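Local coordinates for protein beta-lactamase/D-alanine Carboxypeptidase (Yersinia pestis, PDB 3RJU) that probably hydrolyses beta-lactams or D-alanyl peptide bonds as a serine enzyme of the beta-lactamase and penicillin-binding protein family, at residues A[210-215]-A[327-332]; A[310-315]-A[341-346]; A[157-162]-A[272-277]. One frame throughout, in Å; residues are numbered along the deposited sequence. Where two conformers were deposited one is given.

Contact 1: residues A[210-215]-A[327-332]; sequences IGVGSS and VTRSQL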
loop_
_atom_site.group_PDB
_atom_site.type_symbol
_atom_site.label_atom_id
_atom_site.label_comp_id
_atom_site.label_asym_id
_atom_site.label_seq_id
_atom_site.Cartn_x
_atom_site.Cartn_y
_atom_site.Cartn_z
ATOM N N ILE A 210 -3.447 -4.098 18.503
ATOM C CA ILE A 210 -2.412 -3.360 19.198
ATOM C C ILE A 210 -1.141 -4.199 19.297
ATOM O O ILE A 210 -1.182 -5.365 19.691
ATOM C CB ILE A 210 -2.870 -2.976 20.618
ATOM C CG1 ILE A 210 -4.028 -1.965 20.541
ATOM C CG2 ILE A 210 -1.715 -2.412 21.424
ATOM C CD1 ILE A 210 -4.721 -1.687 21.883
ATOM N N GLY A 211 -0.014 -3.602 18.933
ATOM C CA GLY A 211 1.282 -4.220 19.158
ATOM C C GLY A 211 2.260 -3.182 19.675
ATOM O O GLY A 211 1.856 -2.098 20.104
ATOM N N VAL A 212 3.545 -3.497 19.610
ATOM C CA VAL A 212 4.577 -2.572 20.057
ATOM C C VAL A 212 4.668 -1.414 19.071
ATOM O O VAL A 212 4.653 -1.617 17.855
ATOM C CB VAL A 212 5.940 -3.287 20.187
ATOM C CG1 VAL A 212 7.066 -2.296 20.475
ATOM C CG2 VAL A 212 5.860 -4.350 21.288
ATOM N N GLY A 213 4.736 -0.200 19.598
ATOM C CA GLY A 213 4.785 0.988 18.769
ATOM C C GLY A 213 3.416 1.486 18.331
ATOM O O GLY A 213 3.311 2.327 17.432
ATOM N N SER A 214 2.358 0.976 18.962
ATOM C CA SER A 214 1.009 1.417 18.615
ATOM C C SER A 214 0.800 2.902 18.912
ATOM O O SER A 214 1.496 3.481 19.764
ATOM C CB SER A 214 -0.048 0.561 19.309
ATOM O OG SER A 214 -0.338 -0.621 18.551
ATOM N N SER A 215 -0.137 3.508 18.179
ATOM C CA SER A 215 -0.514 4.925 18.305
ATOM C C SER A 215 -2.009 4.989 18.534
ATOM O O SER A 215 -2.729 4.076 18.132
ATOM C CB SER A 215 -0.256 5.674 16.988
ATOM O OG SER A 215 1.071 6.127 16.844
ATOM N N VAL A 327 0.491 -8.151 10.478
ATOM C CA VAL A 327 1.025 -8.544 11.774
ATOM C C VAL A 327 1.140 -7.321 12.662
ATOM O O VAL A 327 1.527 -6.247 12.208
ATOM C CB VAL A 327 2.438 -9.198 11.579
ATOM C CG1 VAL A 327 3.342 -9.039 12.815
ATOM C CG2 VAL A 327 2.318 -10.659 11.135
ATOM N N THR A 328 0.775 -7.458 13.930
ATOM C CA THR A 328 1.161 -6.464 14.914
ATOM C C THR A 328 2.528 -6.851 15.523
ATOM O O THR A 328 2.759 -8.002 15.912
ATOM C CB THR A 328 0.097 -6.324 16.006
ATOM O OG1 THR A 328 -0.343 -7.633 16.387
ATOM C CG2 THR A 328 -1.103 -5.522 15.505
ATOM N N ARG A 329 3.447 -5.890 15.573
ATOM C CA ARG A 329 4.836 -6.158 15.957
ATOM C C ARG A 329 5.001 -6.478 17.439
ATOM O O ARG A 329 4.341 -5.886 18.284
ATOM C CB ARG A 329 5.707 -4.930 15.663
ATOM C CG ARG A 329 5.826 -4.570 14.174
ATOM C CD ARG A 329 6.943 -3.535 13.996
ATOM N NE ARG A 329 8.244 -4.134 14.277
ATOM C CZ ARG A 329 8.966 -3.914 15.382
ATOM N NH1 ARG A 329 10.126 -4.540 15.560
ATOM N NH2 ARG A 329 8.536 -3.078 16.320
ATOM N N SER A 330 5.909 -7.394 17.755
ATOM C CA SER A 330 6.552 -7.331 19.059
ATOM C C SER A 330 7.909 -6.638 18.882
ATOM O O SER A 330 8.313 -6.311 17.753
ATOM C CB SER A 330 6.746 -8.731 19.648
ATOM O OG SER A 330 7.693 -9.454 18.892
ATOM N N GLN A 331 8.629 -6.414 19.977
ATOM C CA GLN A 331 9.905 -5.725 19.873
ATOM C C GLN A 331 10.874 -6.399 18.880
ATOM O O GLN A 331 11.590 -5.711 18.145
ATOM C CB GLN A 331 10.553 -5.591 21.258
ATOM C CG GLN A 331 11.901 -4.901 21.246
ATOM C CD GLN A 331 11.853 -3.453 20.762
ATOM O OE1 GLN A 331 10.837 -2.748 20.905
ATOM N NE2 GLN A 331 12.970 -2.997 20.189
ATOM N N LEU A 332 10.896 -7.730 18.845
ATOM C CA LEU A 332 11.881 -8.444 18.025
ATOM C C LEU A 332 11.455 -8.615 16.559
ATOM O O LEU A 332 12.236 -9.092 15.729
ATOM C CB LEU A 332 12.230 -9.811 18.655
ATOM C CG LEU A 332 11.117 -10.837 18.877
ATOM C CD1 LEU A 332 10.693 -11.459 17.573
ATOM C CD2 LEU A 332 11.633 -11.917 19.841
HETATM O O HOH W 1 -2.377 -7.352 18.113
HETATM O O HOH W 2 6.707 -0.864 16.246
#

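Contact 2: residues A[310-315]-A[341-346]; sequences ITYMAM and GVNQLV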
loop_
_atom_site.group_PDB
_atom_site.type_symbol
_atom_site.label_atom_id
_atom_site.label_comp_id
_atom_site.label_asym_id
_atom_site.label_seq_id
_atom_site.Cartn_x
_atom_site.Cartn_y
_atom_site.Cartn_z
ATOM N N ILE A 310 2.730 -4.258 10.545
ATOM C CA ILE A 310 3.419 -4.506 9.281
ATOM C C ILE A 310 2.489 -5.281 8.350
ATOM O O ILE A 310 1.727 -6.155 8.788
ATOM C CB ILE A 310 4.770 -5.234 9.441
ATOM C CG1 ILE A 310 4.630 -6.531 10.260
ATOM C CG2 ILE A 310 5.816 -4.275 10.040
ATOM C CD1 ILE A 310 5.912 -7.352 10.238
ATOM N N THR A 311 2.533 -4.945 7.063
ATOM C CA THR A 311 1.649 -5.556 6.093
ATOM C C THR A 311 2.420 -5.913 4.842
ATOM O O THR A 311 3.455 -5.321 4.529
ATOM C CB THR A 311 0.493 -4.602 5.679
ATOM O OG1 THR A 311 1.030 -3.319 5.359
ATOM C CG2 THR A 311 -0.515 -4.430 6.809
ATOM N N TYR A 312 1.914 -6.902 4.126
ATOM C CA TYR A 312 2.532 -7.293 2.873
ATOM C C TYR A 312 1.476 -7.925 1.997
ATOM O O TYR A 312 0.640 -8.718 2.466
ATOM C CB TYR A 312 3.671 -8.273 3.146
ATOM C CG TYR A 312 4.477 -8.725 1.942
ATOM C CD1 TYR A 312 5.124 -7.792 1.111
ATOM C CD2 TYR A 312 4.614 -10.087 1.642
ATOM C CE1 TYR A 312 5.883 -8.211 0.024
ATOM C CE2 TYR A 312 5.375 -10.511 0.554
ATOM C CZ TYR A 312 5.998 -9.570 -0.255
ATOM O OH TYR A 312 6.753 -9.971 -1.347
HETATM N N MSE A 313 1.509 -7.582 0.715
HETATM C CA MSE A 313 0.648 -8.232 -0.254
HETATM C C MSE A 313 1.532 -8.722 -1.388
HETATM O O MSE A 313 2.368 -7.964 -1.888
HETATM C CB MSE A 313 -0.400 -7.258 -0.809
HETATM C CG MSE A 313 -1.351 -7.925 -1.796
HETATM SE SE MSE A 313 -2.784 -6.767 -2.383
HETATM C CE MSE A 313 -3.630 -6.440 -0.664
ATOM N N ALA A 314 1.378 -9.990 -1.765
ATOM C CA ALA A 314 2.187 -10.566 -2.832
ATOM C C ALA A 314 1.250 -11.332 -3.736
ATOM O O ALA A 314 0.419 -12.111 -3.257
ATOM C CB ALA A 314 3.253 -11.510 -2.252
HETATM N N MSE A 315 1.374 -11.163 -5.042
HETATM C CA MSE A 315 0.494 -11.930 -5.892
HETATM C C MSE A 315 1.122 -12.282 -7.214
HETATM O O MSE A 315 2.082 -11.642 -7.665
HETATM C CB MSE A 315 -0.824 -11.199 -6.119
HETATM C CG MSE A 315 -0.683 -9.908 -6.888
HETATM SE SE MSE A 315 -2.402 -9.213 -7.494
HETATM C CE MSE A 315 -3.181 -8.698 -5.777
ATOM N N GLY A 341 8.423 -15.418 4.300
ATOM C CA GLY A 341 7.528 -16.551 4.473
ATOM C C GLY A 341 6.357 -16.511 3.505
ATOM O O GLY A 341 5.968 -17.532 2.935
ATOM N N VAL A 342 5.780 -15.324 3.319
ATOM C CA VAL A 342 4.717 -15.168 2.329
ATOM C C VAL A 342 5.204 -15.513 0.916
ATOM O O VAL A 342 4.515 -16.209 0.171
ATOM C CB VAL A 342 4.098 -13.750 2.379
ATOM C CG1 VAL A 342 3.259 -13.468 1.135
ATOM C CG2 VAL A 342 3.278 -13.567 3.670
ATOM N N ASN A 343 6.395 -15.050 0.550
ATOM C CA ASN A 343 6.908 -15.331 -0.785
ATOM C C ASN A 343 7.106 -16.826 -1.001
ATOM O O ASN A 343 6.806 -17.358 -2.070
ATOM C CB ASN A 343 8.203 -14.557 -1.059
ATOM C CG ASN A 343 7.972 -13.058 -1.152
ATOM O OD1 ASN A 343 6.875 -12.613 -1.546
ATOM N ND2 ASN A 343 8.996 -12.264 -0.780
ATOM N N GLN A 344 7.594 -17.507 0.030
ATOM C CA GLN A 344 7.750 -18.950 -0.062
ATOM C C GLN A 344 6.411 -19.673 -0.137
ATOM O O GLN A 344 6.282 -20.671 -0.850
ATOM C CB GLN A 344 8.597 -19.465 1.095
ATOM C CG GLN A 344 10.020 -18.988 0.983
ATOM C CD GLN A 344 10.843 -19.300 2.205
ATOM O OE1 GLN A 344 10.498 -20.185 2.993
ATOM N NE2 GLN A 344 11.945 -18.577 2.373
ATOM N N LEU A 345 5.419 -19.181 0.604
ATOM C CA LEU A 345 4.061 -19.705 0.482
ATOM C C LEU A 345 3.559 -19.549 -0.963
ATOM O O LEU A 345 3.024 -20.487 -1.555
ATOM C CB LEU A 345 3.117 -18.994 1.454
ATOM C CG LEU A 345 1.608 -19.268 1.301
ATOM C CD1 LEU A 345 1.265 -20.764 1.392
ATOM C CD2 LEU A 345 0.841 -18.479 2.349
ATOM N N VAL A 346 3.735 -18.354 -1.521
ATOM C CA VAL A 346 3.294 -18.092 -2.891
ATOM C C VAL A 346 4.001 -19.061 -3.855
ATOM O O VAL A 346 3.386 -19.601 -4.782
ATOM C CB VAL A 346 3.542 -16.618 -3.292
ATOM C CG1 VAL A 346 3.373 -16.425 -4.789
ATOM C CG2 VAL A 346 2.584 -15.701 -2.534
#

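Contact 3: residues A[157-162]-A[272-277]; sequences AAYSNL and KGMDVA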
loop_
_atom_site.group_PDB
_atom_site.type_symbol
_atom_site.label_atom_id
_atom_site.label_comp_id
_atom_site.label_asym_id
_atom_site.label_seq_id
_atom_site.Cartn_x
_atom_site.Cartn_y
_atom_site.Cartn_z
ATOM N N ALA A 157 14.885 6.433 -8.226
ATOM C CA ALA A 157 13.766 6.080 -7.359
ATOM C C ALA A 157 14.195 6.326 -5.927
ATOM O O ALA A 157 15.268 5.897 -5.523
ATOM C CB ALA A 157 13.362 4.627 -7.531
ATOM N N ALA A 158 13.344 6.996 -5.160
ATOM C CA ALA A 158 13.583 7.175 -3.737
ATOM C C ALA A 158 12.221 7.151 -3.107
ATOM O O ALA A 158 11.424 8.069 -3.293
ATOM C CB ALA A 158 14.284 8.485 -3.459
ATOM N N TYR A 159 11.938 6.075 -2.382
ATOM C CA TYR A 159 10.613 5.844 -1.824
ATOM C C TYR A 159 10.172 7.075 -1.055
ATOM O O TYR A 159 10.925 7.603 -0.224
ATOM C CB TYR A 159 10.693 4.670 -0.876
ATOM C CG TYR A 159 9.379 4.207 -0.333
ATOM C CD1 TYR A 159 8.572 3.343 -1.076
ATOM C CD2 TYR A 159 8.935 4.610 0.927
ATOM C CE1 TYR A 159 7.364 2.876 -0.585
ATOM C CE2 TYR A 159 7.718 4.156 1.431
ATOM C CZ TYR A 159 6.938 3.279 0.677
ATOM O OH TYR A 159 5.750 2.804 1.177
ATOM N N SER A 160 8.945 7.516 -1.310
ATOM C CA SER A 160 8.452 8.741 -0.694
ATOM C C SER A 160 7.000 8.637 -0.227
ATOM O O SER A 160 6.113 8.182 -0.965
ATOM C CB SER A 160 8.635 9.938 -1.637
ATOM O OG SER A 160 8.095 11.109 -1.056
ATOM N N ASN A 161 6.791 9.023 1.027
ATOM C CA ASN A 161 5.466 9.253 1.573
ATOM C C ASN A 161 4.929 10.619 1.159
ATOM O O ASN A 161 3.793 10.719 0.675
ATOM C CB ASN A 161 5.508 9.102 3.086
ATOM C CG ASN A 161 5.812 7.668 3.497
ATOM O OD1 ASN A 161 5.365 6.729 2.841
ATOM N ND2 ASN A 161 6.569 7.492 4.579
ATOM N N LEU A 162 5.758 11.650 1.334
ATOM C CA LEU A 162 5.394 13.007 0.931
ATOM C C LEU A 162 4.825 13.052 -0.494
ATOM O O LEU A 162 3.766 13.637 -0.728
ATOM C CB LEU A 162 6.617 13.910 0.998
ATOM C CG LEU A 162 6.439 15.322 0.452
ATOM C CD1 LEU A 162 5.311 16.042 1.222
ATOM C CD2 LEU A 162 7.768 16.089 0.544
ATOM N N LYS A 272 16.366 3.771 -4.032
ATOM C CA LYS A 272 16.485 3.796 -2.582
ATOM C C LYS A 272 15.137 3.469 -1.975
ATOM O O LYS A 272 14.116 4.050 -2.360
ATOM C CB LYS A 272 16.916 5.177 -2.097
ATOM C CG LYS A 272 16.985 5.267 -0.571
ATOM C CD LYS A 272 17.257 6.673 -0.083
ATOM C CE LYS A 272 17.501 6.637 1.416
ATOM N NZ LYS A 272 18.047 7.912 1.913
ATOM N N GLY A 273 15.129 2.554 -1.009
ATOM C CA GLY A 273 13.910 2.283 -0.284
ATOM C C GLY A 273 12.935 1.343 -0.966
ATOM O O GLY A 273 11.815 1.200 -0.486
HETATM N N MSE A 274 13.352 0.704 -2.061
HETATM C CA MSE A 274 12.435 -0.105 -2.872
HETATM C C MSE A 274 12.554 -1.603 -2.646
HETATM O O MSE A 274 11.739 -2.361 -3.173
HETATM C CB MSE A 274 12.653 0.148 -4.375
HETATM C CG MSE A 274 12.542 1.615 -4.816
HETATM SE SE MSE A 274 10.970 2.574 -4.162
HETATM C CE MSE A 274 9.560 1.331 -4.753
ATOM N N ASP A 275 13.562 -2.021 -1.880
ATOM C CA ASP A 275 13.938 -3.432 -1.843
ATOM C C ASP A 275 13.589 -4.146 -0.529
ATOM O O ASP A 275 14.227 -5.145 -0.155
ATOM C CB ASP A 275 15.421 -3.567 -2.149
ATOM C CG ASP A 275 15.795 -2.960 -3.497
ATOM O OD1 ASP A 275 15.027 -3.134 -4.474
ATOM O OD2 ASP A 275 16.852 -2.288 -3.568
ATOM N N VAL A 276 12.566 -3.641 0.155
ATOM C CA VAL A 276 12.234 -4.128 1.497
ATOM C C VAL A 276 11.894 -5.626 1.525
ATOM O O VAL A 276 12.276 -6.334 2.460
ATOM C CB VAL A 276 11.107 -3.271 2.122
ATOM C CG1 VAL A 276 10.632 -3.845 3.485
ATOM C CG2 VAL A 276 11.579 -1.812 2.250
ATOM N N ALA A 277 11.197 -6.109 0.499
ATOM C CA ALA A 277 10.791 -7.510 0.456
ATOM C C ALA A 277 11.655 -8.318 -0.520
ATOM O O ALA A 277 11.366 -9.480 -0.803
ATOM C CB ALA A 277 9.332 -7.617 0.074
#

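Contact 1: residues A[210-215]-A[327-332]
I210 to V212 runs alongside T328 to Q331, their end-to-end directions 23° apart, with the G211 and T328 CA atoms 4.8 Å from each other. One backbone bond joins the two segments directly: V212 N donates to R329 O at 2.8 Å, almost straight at 170°. G211 passes close to the same carbonyl, its CA 3.6 Å from R329 O and 4.0 Å from T328 CB. The chain then reverses in a type II beta turn from G211 to S214, with G213 at a positive phi, and S214 OG accepts the N-H of G211 at 3.0 Å across the turn.

The V212 methyls pack against the 330-331 backbone and the Q331 amide. CG1 is anti to the backbone N (chi1 172°) and lies 3.8 Å from Q331 OE1, whereas CG2, on the other branch, reaches Q331 N and S330 CA. T328 CG2 lies against the backbone of I210. Two waters complete the contact: one donates to I210 O and accepts from T328 OG1, the other donates to V212 O and accepts from R329 NH2 at 2.9 Å. R329 NH1 donates to Q331 O from above its carbonyl plane, with T333 O as a further acceptor. T328 OG1 is also bonded to G25, and S330 OG to G22. The contact thus joins the long loop between helix 202-205 and strand 230-231 to the C-terminal end of the inner strand 321-328, in the large antiparallel sheet of the serine beta-lactamase fold.

Contact 2: residues A[310-315]-A[341-346]
Y312 holds CG anti to its backbone N (chi1 -177°), and N343 holds its own CG anti to the carbonyl carbon; these place the two CG atoms between strand and helix, and the side chains cross at about a right angle. The tyrosine hydroxyl donates to N343 OD1 at 2.7 Å, approaching in the carbonyl plane, on a lone pair. All five residues that meet here are buried, and this bond is a polar link among largely apolar neighbours. Ring and amide planes are 74° apart, and OD1 lies in the plane of the ring at its edge, 3.3 Å from CE2 of Y312. Although CB of N343 does not point directly at the strand, the end of the side chain swings in to reach it.

Strand 309-316 belongs to the large antiparallel sheet, and helix 336-349, the last in the chain, packs on the face that carries Y312 and A314. The short segments run nearly parallel, at 21°, with their axes 8.9 Å apart, as in the alpha/beta sandwich of penicillin-recognising serine enzymes. M313 and M315, both selenomethionines, project from the other face, where they touch helix 233-241.

V342 packs beside the ring, its CG1 at the edge of Y312, 3.7 Å from CD2, and the two side chains slide past each other in opposite directions. The same methyl is 3.9 Å from A314 CB, and one helical turn later V346 CG2 approaches that alanine CB at 4.3 Å. V342 also touches V323 and V325 on the next strand, while N343 reaches I299 on strand 299-306, which spreads the helix over three strands.

Contact 3: residues A[157-162]-A[272-277]
K272 N donates to A157 O at 2.8 Å, and Y159 N returns a bond to K272 O at 3.0 Å, nearly straight at 166°. Together they make a parallel beta bridge between A158 and K272, the end of a two-stranded sheet formed by strands 156-158 and 270-272; A158 CA adds a longer CA-H...O contact to K272 O at 3.5 Å. Y159 follows directly, in a sequence of the (S/Y)xN type found in serine beta-lactamases and penicillin-binding proteins; together with S62 and K65 it probably belongs to the active site. Its OH is hydrogen-bonded to K65 and K302 and makes a weak bond to a bound citrate, and its ring stacks with H114.

With Y159 CG anti to the backbone N (chi1 -173°), that atom is set beside G273 O, at 3.9 Å. G273, at positive phi, passes Y159 CB, its O 3.7 Å from that atom. M274, a selenomethionine bent at chi2 and chi3, makes a Met-aromatic contact at the ring edge: SE lies in the ring plane, 5.3 Å from the centroid and 4.0 Å from Y159 CD1.

In the fold
Contact 2 is wholly buried, whereas contacts 1 and 3 are partly exposed. Contact 3 depends chiefly on two backbone bonds; contact 1 has one, with two bridging waters and V212 packing at the end of the sheet's strands, and contact 2 sets one side-chain hydrogen bond among apolar groups. Contacts 1 and 2 share the large antiparallel sheet: strands 321-328 and 309-316 are neighbours in it, and V327 O lies 2.9 Å from I310 N, a probable hydrogen bond. Contact 3 lies by the probable active site, and its 272-277 segment reaches contact 2, where A277 CB packs 3.5 Å from Y312 CE1. Contacts 1 and 3 do not touch, their nearest atoms being about 11 Å apart.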